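Local coordinates for protein Xaa-Pro dipeptidase (Pyrococcus horikoshii, PDB 1WY2) that probably splits dipeptides that carry a C-terminal proline, as a homodimeric metallopeptidase of the M24B family with two metal ions per subunit, at residues Lys9-Phe14 / Ile45-Glu50; Lys89-Glu94 / Lys112-Val117. All blocks are in the same frame, centred on the assembly; numbering follows the deposited sequence.

Interaction 1 of 2, residues Lys9-Phe14 / Ile45-Glu50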
# COMPACT_ATOMS: atom_id res chain seq x y z
N LYS A 9 -16.08 8.40 22.06
CA LYS A 9 -16.89 9.48 22.61
C LYS A 9 -16.66 10.81 21.90
O LYS A 9 -17.58 11.61 21.76
CB LYS A 9 -16.66 9.60 24.11
CG LYS A 9 -17.39 8.52 24.89
CD LYS A 9 -16.90 8.40 26.32
CE LYS A 9 -17.71 7.35 27.05
NZ LYS A 9 -17.02 6.86 28.27
N LYS A 10 -15.43 11.05 21.46
CA LYS A 10 -15.14 12.28 20.74
C LYS A 10 -15.88 12.27 19.41
O LYS A 10 -16.35 13.31 18.94
CB LYS A 10 -13.64 12.44 20.51
CG LYS A 10 -12.90 12.86 21.77
CD LYS A 10 -11.44 13.16 21.50
CE LYS A 10 -10.75 13.66 22.77
NZ LYS A 10 -9.33 14.02 22.50
N ILE A 11 -16.00 11.09 18.82
CA ILE A 11 -16.72 10.97 17.55
C ILE A 11 -18.21 11.17 17.81
O ILE A 11 -18.90 11.82 17.03
CB ILE A 11 -16.45 9.60 16.90
CG1 ILE A 11 -15.00 9.56 16.41
CG2 ILE A 11 -17.41 9.38 15.73
CD1 ILE A 11 -14.52 8.19 15.97
N ILE A 12 -18.71 10.62 18.92
CA ILE A 12 -20.12 10.78 19.24
C ILE A 12 -20.45 12.26 19.46
O ILE A 12 -21.53 12.72 19.07
CB ILE A 12 -20.50 9.97 20.51
CG1 ILE A 12 -20.47 8.47 20.18
CG2 ILE A 12 -21.88 10.39 21.01
CD1 ILE A 12 -20.63 7.56 21.38
N GLU A 13 -19.53 13.00 20.07
CA GLU A 13 -19.74 14.42 20.30
C GLU A 13 -19.89 15.12 18.95
O GLU A 13 -20.83 15.89 18.74
CB GLU A 13 -18.55 15.02 21.05
CG GLU A 13 -18.59 16.54 21.17
CD GLU A 13 -17.44 17.10 21.97
OE1 GLU A 13 -16.27 16.82 21.62
OE2 GLU A 13 -17.69 17.83 22.95
N PHE A 14 -18.96 14.84 18.04
CA PHE A 14 -18.99 15.43 16.71
C PHE A 14 -20.31 15.07 16.02
O PHE A 14 -20.92 15.92 15.37
CB PHE A 14 -17.81 14.91 15.89
CG PHE A 14 -17.72 15.50 14.51
CD1 PHE A 14 -18.34 14.88 13.43
CD2 PHE A 14 -17.01 16.68 14.28
CE1 PHE A 14 -18.26 15.42 12.14
CE2 PHE A 14 -16.93 17.23 13.00
CZ PHE A 14 -17.56 16.60 11.93
N ILE A 45 -16.08 -0.24 11.75
CA ILE A 45 -16.57 0.16 13.06
C ILE A 45 -17.81 1.02 12.86
O ILE A 45 -17.79 1.98 12.09
CB ILE A 45 -15.54 1.00 13.84
CG1 ILE A 45 -14.24 0.21 14.02
CG2 ILE A 45 -16.11 1.36 15.22
CD1 ILE A 45 -13.16 0.98 14.75
N LEU A 46 -18.90 0.66 13.54
CA LEU A 46 -20.13 1.43 13.45
C LEU A 46 -20.37 2.06 14.82
O LEU A 46 -20.49 1.35 15.82
CB LEU A 46 -21.32 0.54 13.08
CG LEU A 46 -22.65 1.28 12.89
CD1 LEU A 46 -22.53 2.30 11.77
CD2 LEU A 46 -23.75 0.27 12.58
N ILE A 47 -20.43 3.38 14.86
CA ILE A 47 -20.64 4.11 16.10
C ILE A 47 -21.99 4.80 16.13
O ILE A 47 -22.35 5.52 15.19
CB ILE A 47 -19.54 5.18 16.30
CG1 ILE A 47 -18.17 4.51 16.41
CG2 ILE A 47 -19.82 6.00 17.55
CD1 ILE A 47 -16.99 5.47 16.32
N THR A 48 -22.76 4.55 17.19
CA THR A 48 -24.06 5.19 17.36
C THR A 48 -23.97 5.98 18.66
O THR A 48 -22.95 5.94 19.34
CB THR A 48 -25.22 4.17 17.46
OG1 THR A 48 -25.07 3.39 18.65
CG2 THR A 48 -25.23 3.26 16.26
N GLY A 49 -25.04 6.69 19.01
CA GLY A 49 -25.01 7.48 20.23
C GLY A 49 -24.75 6.73 21.52
O GLY A 49 -24.27 7.32 22.50
N GLU A 50 -25.05 5.44 21.55
CA GLU A 50 -24.86 4.65 22.76
C GLU A 50 -24.10 3.35 22.57
O GLU A 50 -24.04 2.53 23.48
CB GLU A 50 -26.23 4.34 23.38
CG GLU A 50 -27.03 5.58 23.78
CD GLU A 50 -28.42 5.24 24.30
OE1 GLU A 50 -28.72 4.04 24.46
OE2 GLU A 50 -29.21 6.17 24.54

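Interaction 2 of 2, residues Lys89-Glu94 / Lys112-Val117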
# COMPACT_ATOMS: atom_id res chain seq x y z
N LYS A 89 -30.24 7.48 8.89
CA LYS A 89 -30.57 8.57 7.98
C LYS A 89 -29.31 9.28 7.49
O LYS A 89 -29.02 9.30 6.30
CB LYS A 89 -31.49 9.57 8.66
CG LYS A 89 -32.85 9.01 9.05
CD LYS A 89 -33.67 8.62 7.83
CE LYS A 89 -33.96 9.82 6.94
NZ LYS A 89 -34.78 9.46 5.75
N SER A 90 -28.57 9.86 8.43
CA SER A 90 -27.34 10.58 8.12
C SER A 90 -26.14 9.78 8.64
O SER A 90 -26.00 9.58 9.84
CB SER A 90 -27.37 11.96 8.78
OG SER A 90 -26.22 12.72 8.44
N LEU A 91 -25.28 9.34 7.72
CA LEU A 91 -24.10 8.56 8.09
C LEU A 91 -22.80 9.34 7.93
O LEU A 91 -22.53 9.91 6.87
CB LEU A 91 -24.01 7.29 7.23
CG LEU A 91 -22.86 6.33 7.50
CD1 LEU A 91 -23.09 5.61 8.83
CD2 LEU A 91 -22.75 5.31 6.37
N GLY A 92 -21.98 9.37 8.99
CA GLY A 92 -20.71 10.07 8.92
C GLY A 92 -19.67 9.11 8.36
O GLY A 92 -19.59 7.97 8.80
N ILE A 93 -18.89 9.57 7.38
CA ILE A 93 -17.88 8.71 6.76
C ILE A 93 -16.53 9.39 6.55
O ILE A 93 -16.43 10.62 6.58
CB ILE A 93 -18.36 8.17 5.39
CG1 ILE A 93 -18.64 9.34 4.44
CG2 ILE A 93 -19.61 7.32 5.56
CD1 ILE A 93 -18.85 8.91 2.99
N GLU A 94 -15.50 8.58 6.34
CA GLU A 94 -14.14 9.07 6.10
C GLU A 94 -14.02 9.56 4.66
O GLU A 94 -14.70 9.06 3.77
CB GLU A 94 -13.13 7.95 6.31
CG GLU A 94 -13.14 7.33 7.70
CD GLU A 94 -12.70 5.88 7.66
OE1 GLU A 94 -13.36 5.08 6.97
OE2 GLU A 94 -11.69 5.55 8.31
N LYS A 112 -29.59 7.85 3.54
CA LYS A 112 -30.08 9.06 2.88
C LYS A 112 -29.04 10.15 2.67
O LYS A 112 -28.96 10.74 1.58
CB LYS A 112 -31.25 9.64 3.69
CG LYS A 112 -32.52 8.81 3.65
CD LYS A 112 -33.08 8.73 2.23
CE LYS A 112 -34.38 7.95 2.20
NZ LYS A 112 -34.93 7.85 0.81
N GLU A 113 -28.25 10.43 3.69
CA GLU A 113 -27.26 11.49 3.62
C GLU A 113 -25.91 11.06 4.17
O GLU A 113 -25.84 10.24 5.09
CB GLU A 113 -27.77 12.71 4.40
CG GLU A 113 -26.92 13.96 4.31
CD GLU A 113 -27.48 15.11 5.14
OE1 GLU A 113 -28.64 15.52 4.90
OE2 GLU A 113 -26.77 15.60 6.04
N PHE A 114 -24.83 11.60 3.61
CA PHE A 114 -23.48 11.30 4.07
C PHE A 114 -22.81 12.61 4.46
O PHE A 114 -23.02 13.64 3.82
CB PHE A 114 -22.65 10.62 2.98
CG PHE A 114 -23.17 9.28 2.55
CD1 PHE A 114 -24.16 9.19 1.56
CD2 PHE A 114 -22.69 8.12 3.13
CE1 PHE A 114 -24.65 7.95 1.16
CE2 PHE A 114 -23.17 6.87 2.74
CZ PHE A 114 -24.15 6.79 1.75
N LYS A 115 -22.01 12.56 5.52
CA LYS A 115 -21.28 13.74 5.98
C LYS A 115 -19.86 13.33 6.33
O LYS A 115 -19.62 12.20 6.75
CB LYS A 115 -21.96 14.36 7.20
CG LYS A 115 -23.18 15.22 6.87
CD LYS A 115 -23.58 16.09 8.05
CE LYS A 115 -24.65 17.09 7.67
NZ LYS A 115 -24.95 18.04 8.79
N LYS A 116 -18.92 14.25 6.15
CA LYS A 116 -17.52 13.98 6.44
C LYS A 116 -17.25 14.03 7.94
O LYS A 116 -17.76 14.90 8.64
CB LYS A 116 -16.62 15.02 5.77
CG LYS A 116 -16.70 15.06 4.25
CD LYS A 116 -15.74 16.12 3.70
CE LYS A 116 -15.86 16.25 2.19
NZ LYS A 116 -17.23 16.67 1.78
N VAL A 117 -16.43 13.10 8.43
CA VAL A 117 -16.05 13.09 9.84
C VAL A 117 -14.54 13.28 9.95
O VAL A 117 -13.95 13.15 11.02
CB VAL A 117 -16.44 11.76 10.54
CG1 VAL A 117 -17.96 11.59 10.48
CG2 VAL A 117 -15.72 10.59 9.90

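Interaction 1 of 2, residues Lys9-Phe14 / Ile45-Glu50
In the N-terminal domain of this prolidase, helix 6-17 packs against one face of the mixed beta-sheet, and here its residues 9-14 cross strand residues 45-48 at -57°, the axes of these segments 8.8 Å apart at closest approach. Three isoleucines carry the contact. All have CG1 anti to the carbonyl carbon and an extended outer chain, so each ends in a CD1 held well out from its backbone. Ile11 and Ile47 meet tip to tip, their chains crossing at about a right angle, with Ile11 CD1 3.7 Å from Ile47 CD1. The other branch of Ile47 serves the next residue of the helix: its CG2 lies 3.7 Å from Ile12 CG1. Ile47 therefore splits its two arms between neighbouring helix residues. Past it, the Ile12 chain runs over the backbone of Thr48 and Gly49, CD1 resting 3.5 Å from Thr48 O and 3.8 Å from Gly49 O, contacts of van der Waals kind. Thr48 turns its side chain away and hydrogen-bonds through OG1 to Ser51. Ile34 of helix 28-35 and Ile121 and Met124 of helix 118-125 close around Ile11, completing the buried end of a helix-on-sheet layer typical of the creatinase/prolidase N-terminal domain.

Interaction 2 of 2, residues Lys89-Glu94 / Lys112-Val117
Phe114 has CG anti to its carbonyl carbon (chi1 -63°), while Leu91 has CG anti to its backbone N; the two side chains then run side by side in the same direction, Leu91 CD2 4.0 Å from Phe114 CE2. Ile93 puts CG1 in the crowded position between N and the carbonyl carbon (chi1 60°), which brings CD1 back toward the neighbouring strand to lie obliquely at the ring, 3.9 Å from Phe114 CD2. An alanine in place of Ile93 would remove both branches that reach the ring and would probably leave that side of Phe114 less well packed. Tyr99 of the second subunit also packs on Ile93 and Phe114, so this cluster extends into the dimer contact. The backbones beneath are the two parallel strands of a beta-alpha-beta unit, with helix 99-108 as the connection covering the Leu91 and Phe114 face. Their bonds alternate: Leu91 N gives a nearly straight one to Glu113 O (2.8 Å, 170°), Lys115 N returns one to Leu91 O, and Ile93 N reaches Lys115 O almost along the C=O axis. The last, from Val117 N to Ile93 O, comes from above the carbonyl plane. On the other face Val117 CG1 sits 3.5 Å from Gly92 CA, so close that a CB on Gly92 would clash with it. Ser90 OG is buried there without a polar partner in the model, 3.8 Å from Glu113 OE2. At the open end Lys89 folds back alongside Lys112, bringing NZ within 3.2 Å of Lys112 CG.

Overall arrangement
Both contacts involve the same six-stranded sheet of the N-terminal domain, away from the dinuclear zinc site. Interaction 1 lays a helix on the sheet through isoleucine side chains, partly against backbone oxygens, and grades from a buried end to an exposed turn. Interaction 2 lies within the sheet, joining strand 90-93 to 113-116, one of the two outermost strands within this chain; it is held chiefly by backbone hydrogen bonds, and its apolar face meets the second subunit whereas its lysine end is exposed. Their centres are 12 Å apart, and they touch where Phe14 CE1 of helix 6-17 comes 3.6 Å from Lys116 O. Helix 6-17 thus spans from strand 44-48 to the end of the edge strand.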